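Side-chain contacts in putative lipoprotein (Parabacteroides distasonis ATCC 8503, PDB 3JX8), which is of unproven function but, as a predicted lipoprotein with an adhesin-like head domain, probably serves in cell-surface adhesion or lipid binding: residues D159-S164 / I171-T176; D55-E60 / Y82-T87. All coordinates share one frame; numbering follows the deposited sequence.

Contact 1: residues D159-S164 / I171-T176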
loop_
_atom_site.group_PDB
_atom_site.type_symbol
_atom_site.label_atom_id
_atom_site.label_comp_id
_atom_site.label_asym_id
_atom_site.label_seq_id
_atom_site.Cartn_x
_atom_site.Cartn_y
_atom_site.Cartn_z
ATOM N N ASP A 159 10.695 16.617 16.203
ATOM C CA ASP A 159 9.892 16.039 17.272
ATOM C C ASP A 159 9.190 14.775 16.780
ATOM O O ASP A 159 9.089 13.795 17.515
ATOM C CB ASP A 159 8.846 17.041 17.770
ATOM C CG ASP A 159 9.471 18.285 18.347
ATOM O OD1 ASP A 159 10.542 18.170 18.978
ATOM O OD2 ASP A 159 8.915 19.389 18.170
ATOM N N ASN A 160 8.690 14.825 15.549
ATOM C CA ASN A 160 7.876 13.760 14.975
ATOM C C ASN A 160 8.226 13.451 13.546
ATOM O O ASN A 160 8.337 14.361 12.735
ATOM C CB ASN A 160 6.427 14.182 15.038
ATOM C CG ASN A 160 6.007 14.467 16.437
ATOM O OD1 ASN A 160 5.773 13.544 17.226
ATOM N ND2 ASN A 160 5.973 15.735 16.787
ATOM N N LEU A 161 8.377 12.167 13.235
ATOM C CA LEU A 161 8.630 11.715 11.867
ATOM C C LEU A 161 7.669 10.605 11.540
ATOM O O LEU A 161 7.511 9.652 12.316
ATOM C CB LEU A 161 10.050 11.183 11.717
ATOM C CG LEU A 161 10.374 10.527 10.353
ATOM C CD1 LEU A 161 10.341 11.546 9.200
ATOM C CD2 LEU A 161 11.729 9.794 10.398
ATOM N N SER A 162 7.046 10.681 10.374
ATOM C CA SER A 162 6.207 9.594 9.927
ATOM C C SER A 162 6.524 9.228 8.488
ATOM O O SER A 162 6.497 10.094 7.612
ATOM C CB SER A 162 4.757 10.025 10.047
ATOM O OG SER A 162 3.947 9.087 9.405
ATOM N N CYS A 163 6.816 7.952 8.236
ATOM C CA CYS A 163 7.035 7.459 6.865
ATOM C C CYS A 163 6.158 6.280 6.532
ATOM O O CYS A 163 6.180 5.266 7.263
ATOM C CB CYS A 163 8.483 7.009 6.676
ATOM S SG CYS A 163 9.686 8.243 7.092
ATOM N N SER A 164 5.445 6.386 5.408
ATOM C CA SER A 164 4.629 5.315 4.868
ATOM C C SER A 164 5.016 5.065 3.421
ATOM O O SER A 164 5.018 5.982 2.585
ATOM C CB SER A 164 3.175 5.685 4.928
ATOM O OG SER A 164 2.845 6.043 6.242
ATOM N N ILE A 171 12.519 4.509 1.379
ATOM C CA ILE A 171 12.615 5.729 2.138
ATOM C C ILE A 171 13.806 5.558 3.049
ATOM O O ILE A 171 13.929 4.509 3.709
ATOM C CB ILE A 171 11.372 6.021 2.973
ATOM C CG1 ILE A 171 10.142 6.086 2.071
ATOM C CG2 ILE A 171 11.557 7.337 3.776
ATOM C CD1 ILE A 171 8.830 6.308 2.799
ATOM N N GLU A 172 14.672 6.581 3.073
ATOM C CA GLU A 172 15.851 6.611 3.920
ATOM C C GLU A 172 15.929 7.918 4.702
ATOM O O GLU A 172 15.775 9.008 4.125
ATOM C CB GLU A 172 17.117 6.426 3.093
ATOM C CG GLU A 172 18.383 6.498 3.930
ATOM C CD GLU A 172 19.655 6.070 3.166
ATOM O OE1 GLU A 172 19.618 5.909 1.937
ATOM O OE2 GLU A 172 20.702 5.887 3.826
ATOM N N VAL A 173 16.179 7.811 6.008
ATOM C CA VAL A 173 16.167 8.955 6.908
ATOM C C VAL A 173 17.341 8.881 7.843
ATOM O O VAL A 173 17.677 7.802 8.362
ATOM C CB VAL A 173 14.825 9.113 7.699
ATOM C CG1 VAL A 173 13.697 9.399 6.733
ATOM C CG2 VAL A 173 14.497 7.896 8.585
ATOM N N ILE A 174 17.986 10.031 8.027
ATOM C CA ILE A 174 19.209 10.155 8.792
ATOM C C ILE A 174 19.071 11.369 9.696
ATOM O O ILE A 174 18.701 12.451 9.246
ATOM C CB ILE A 174 20.417 10.358 7.837
ATOM C CG1 ILE A 174 20.572 9.136 6.896
ATOM C CG2 ILE A 174 21.719 10.648 8.633
ATOM C CD1 ILE A 174 21.445 9.409 5.633
ATOM N N GLY A 175 19.337 11.177 10.981
ATOM C CA GLY A 175 19.296 12.267 11.949
ATOM C C GLY A 175 18.826 11.843 13.322
ATOM O O GLY A 175 19.193 10.770 13.812
ATOM N N THR A 176 17.998 12.692 13.920
ATOM C CA THR A 176 17.430 12.479 15.246
ATOM C C THR A 176 15.965 12.874 15.247
ATOM O O THR A 176 15.583 13.898 14.639
ATOM C CB THR A 176 18.118 13.381 16.276
ATOM O OG1 THR A 176 19.469 12.974 16.379
ATOM C CG2 THR A 176 17.506 13.219 17.672
#
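Strands 160-164 and 171-174 run antiparallel across the protein interior, their axes 162° apart in direction and 8.9 Å apart at closest approach, with no hydrogen bond between them; Cys163 and Ile171 are the facing pair, CA to CA 7.5 Å. That spacing is bridged by side chains alone. Leu161 and Val173 meet tip to tip, CD2 of Leu161 lying 3.8 Å from CG2 of Val173. The leucine places CG opposite its own backbone nitrogen (chi1 173°), and from there the CD2 branch makes the touch. Cys163 touches both of the residues on the other strand that point at it. Its SG approaches CG2 of Ile171 at 3.9 Å and CG1 of Val173 at 4.2 Å, so the sulfur acts here as an apolar surface. Ile171 divides its branches between different partners: while CG2 takes the sulfur, the extended CG1 arm carries CD1 to 4.0 Å from CB of Cys163 and 3.8 Å from the carbonyl O of Ser164. All four side chains are buried. Phe182 of strand 180-185 touches Leu161, Cys163 and Val173, and Met145 of strand 140-146 touches Ile171, which continues the apolar layer to the strands next to 160-166. Leu161 and Cys163 point toward 171-176, whereas Ser162 between them makes no contact with it. Two separate sheets whose inward residues meet without backbone bonds, joined by a short turn, with parallel neighbours in each sheet, are characteristic of the core of a beta-solenoid, consistent with the Pec_lyase-like clan of this domain.

Contact 2: residues D55-E60 / Y82-T87; sequences DYLVTE and YDLRPT
Tyr56, just ahead of Leu57, reaches toward Tyr82 and Leu84, and its CB and its ring have different partners. At the root, CB packs 3.6 Å from CD2 of Leu84. Beyond it, CG stands opposite the carbonyl carbon of Tyr56 (chi1 -62°), and the ring extends toward Tyr82. CD2 of Tyr56 then sits over the centre of the Tyr82 ring, with CZ of Tyr82 3.8 Å away, and CE2 of Tyr56 comes equally near CE1 of Tyr82. A bound glycerol, probably from the crystallisation liquor, lies about 3 Å from the Tyr56 side chain (nearest atoms). Ring centroids 4.8 Å apart and planes at 78° define a T-shaped stack in which Tyr56 gives the edge and Tyr82 the face. The hydroxyl of Tyr82 is hydrogen-bonded to the backbone N of Lys74, tethering the far end of the receiving ring. Leu84 also uses its other branch, CD1 lying 3.9 Å from CD1 of Leu57, so its two methyls reach successive residues of 55-60. Ile7 of strand 6-8 touches both tyrosines. No hydrogen bond spans the segments: an edge-to-face tyrosine pair beside a leucine contact joins strand 57-62, outermost within this chain, to the small parallel sheet of 6-8 and 83-85, at the N-terminal end of the solenoid.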
loop_
_atom_site.group_PDB
_atom_site.type_symbol
_atom_site.label_atom_id
_atom_site.label_comp_id
_atom_site.label_asym_id
_atom_site.label_seq_id
_atom_site.Cartn_x
_atom_site.Cartn_y
_atom_site.Cartn_z
ATOM N N ASP A 55 3.920 25.133 -24.363
ATOM C CA ASP A 55 2.537 25.089 -24.825
ATOM C C ASP A 55 1.760 23.899 -24.281
ATOM O O ASP A 55 0.529 23.926 -24.319
ATOM C CB ASP A 55 2.476 24.996 -26.355
ATOM C CG ASP A 55 2.956 26.272 -27.052
ATOM O OD1 ASP A 55 2.887 27.346 -26.409
ATOM O OD2 ASP A 55 3.444 26.196 -28.218
ATOM N N TYR A 56 2.467 22.872 -23.803
ATOM C CA TYR A 56 1.849 21.657 -23.287
ATOM C C TYR A 56 1.888 21.545 -21.770
ATOM O O TYR A 56 1.515 20.521 -21.233
ATOM C CB TYR A 56 2.540 20.446 -23.905
ATOM C CG TYR A 56 2.373 20.409 -25.391
ATOM C CD1 TYR A 56 3.284 21.050 -26.221
ATOM C CD2 TYR A 56 1.281 19.770 -25.988
ATOM C CE1 TYR A 56 3.136 21.050 -27.598
ATOM C CE2 TYR A 56 1.132 19.766 -27.362
ATOM C CZ TYR A 56 2.084 20.407 -28.153
ATOM O OH TYR A 56 1.985 20.429 -29.512
ATOM N N LEU A 57 2.337 22.592 -21.090
ATOM C CA LEU A 57 2.644 22.537 -19.670
ATOM C C LEU A 57 1.811 23.585 -18.925
ATOM O O LEU A 57 1.627 24.684 -19.417
ATOM C CB LEU A 57 4.143 22.837 -19.514
ATOM C CG LEU A 57 4.932 22.471 -18.277
ATOM C CD1 LEU A 57 4.915 20.945 -18.095
ATOM C CD2 LEU A 57 6.385 23.036 -18.369
ATOM N N VAL A 58 1.274 23.241 -17.768
ATOM C CA VAL A 58 0.669 24.222 -16.860
ATOM C C VAL A 58 1.743 24.593 -15.869
ATOM O O VAL A 58 2.429 23.702 -15.359
ATOM C CB VAL A 58 -0.539 23.623 -16.099
ATOM C CG1 VAL A 58 -1.029 24.588 -15.008
ATOM C CG2 VAL A 58 -1.645 23.224 -17.103
ATOM N N THR A 59 1.940 25.895 -15.645
ATOM C CA THR A 59 2.921 26.403 -14.680
ATOM C C THR A 59 2.356 27.658 -14.038
ATOM O O THR A 59 2.458 28.738 -14.604
ATOM C CB THR A 59 4.243 26.791 -15.346
ATOM O OG1 THR A 59 3.985 27.795 -16.333
ATOM C CG2 THR A 59 4.928 25.617 -16.006
ATOM N N GLU A 60 1.732 27.534 -12.872
ATOM C CA GLU A 60 1.088 28.665 -12.244
ATOM C C GLU A 60 0.838 28.423 -10.771
ATOM O O GLU A 60 0.843 27.272 -10.306
ATOM C CB GLU A 60 -0.263 28.929 -12.912
ATOM C CG GLU A 60 -1.301 27.850 -12.635
ATOM C CD GLU A 60 -2.538 27.934 -13.516
ATOM O OE1 GLU A 60 -2.491 28.505 -14.623
ATOM O OE2 GLU A 60 -3.574 27.391 -13.106
ATOM N N TYR A 82 -0.623 14.895 -21.848
ATOM C CA TYR A 82 0.463 14.711 -22.801
ATOM C C TYR A 82 1.653 14.022 -22.160
ATOM O O TYR A 82 1.953 14.214 -20.995
ATOM C CB TYR A 82 0.946 16.038 -23.380
ATOM C CG TYR A 82 -0.082 16.726 -24.201
ATOM C CD1 TYR A 82 -0.295 16.361 -25.521
ATOM C CD2 TYR A 82 -0.875 17.719 -23.655
ATOM C CE1 TYR A 82 -1.258 16.978 -26.278
ATOM C CE2 TYR A 82 -1.841 18.359 -24.413
ATOM C CZ TYR A 82 -2.025 17.979 -25.723
ATOM O OH TYR A 82 -2.975 18.597 -26.494
ATOM N N ASP A 83 2.337 13.243 -22.969
ATOM C CA ASP A 83 3.564 12.557 -22.615
ATOM C C ASP A 83 4.738 13.373 -23.206
ATOM O O ASP A 83 5.057 13.285 -24.393
ATOM C CB ASP A 83 3.476 11.171 -23.240
ATOM C CG ASP A 83 4.743 10.361 -23.086
ATOM O OD1 ASP A 83 5.648 10.715 -22.284
ATOM O OD2 ASP A 83 4.800 9.337 -23.798
ATOM N N LEU A 84 5.340 14.200 -22.372
ATOM C CA LEU A 84 6.347 15.134 -22.835
ATOM C C LEU A 84 7.716 14.453 -22.742
ATOM O O LEU A 84 8.012 13.796 -21.759
ATOM C CB LEU A 84 6.307 16.402 -21.993
ATOM C CG LEU A 84 4.934 17.095 -21.881
ATOM C CD1 LEU A 84 5.019 18.378 -21.086
ATOM C CD2 LEU A 84 4.324 17.364 -23.210
ATOM N N ARG A 85 8.529 14.598 -23.784
ATOM C CA ARG A 85 9.883 14.073 -23.768
ATOM C C ARG A 85 10.865 15.229 -23.953
ATOM O O ARG A 85 11.313 15.478 -25.076
ATOM C CB ARG A 85 10.076 13.031 -24.880
ATOM C CG ARG A 85 9.074 11.901 -24.877
ATOM C CD ARG A 85 9.121 11.090 -23.632
ATOM N NE ARG A 85 8.146 10.005 -23.710
ATOM C CZ ARG A 85 8.304 8.855 -24.385
ATOM N NH1 ARG A 85 9.418 8.580 -25.042
ATOM N NH2 ARG A 85 7.332 7.954 -24.395
ATOM N N PRO A 86 11.184 15.944 -22.866
ATOM C CA PRO A 86 12.135 17.041 -22.968
ATOM C C PRO A 86 13.560 16.559 -23.142
ATOM O O PRO A 86 13.873 15.443 -22.766
ATOM C CB PRO A 86 11.980 17.778 -21.628
ATOM C CG PRO A 86 11.397 16.825 -20.724
ATOM C CD PRO A 86 10.573 15.889 -21.530
ATOM N N THR A 87 14.401 17.395 -23.748
ATOM C CA THR A 87 15.836 17.155 -23.774
ATOM C C THR A 87 16.478 17.795 -22.537
ATOM O O THR A 87 17.539 17.376 -22.130
ATOM C CB THR A 87 16.490 17.650 -25.075
ATOM O OG1 THR A 87 16.351 19.061 -25.195
ATOM C CG2 THR A 87 15.847 16.980 -26.286
#

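Both segments of contact 2 precede those of contact 1 in the sequence, and the centres of the two contacts lie about 33 Å apart, with the chain's centre between them; the nearest atoms are about 25 Å apart, so the two do not touch. One sheet nevertheless links them. Strand 57-62 is its outermost strand on one side within this chain, and strand 160-166 lies well inside it, with 65-70, 25-29, 100-104, 120-125 and 140-146 between. Contact 1 thus joins that sheet across the interior to strand 170-174, whereas contact 2 joins its end strand to the separate small sheet formed by 6-8 and 83-85. Contact 1 lies in the repetitive body of the molecule and contact 2 in its less regular N-terminal part.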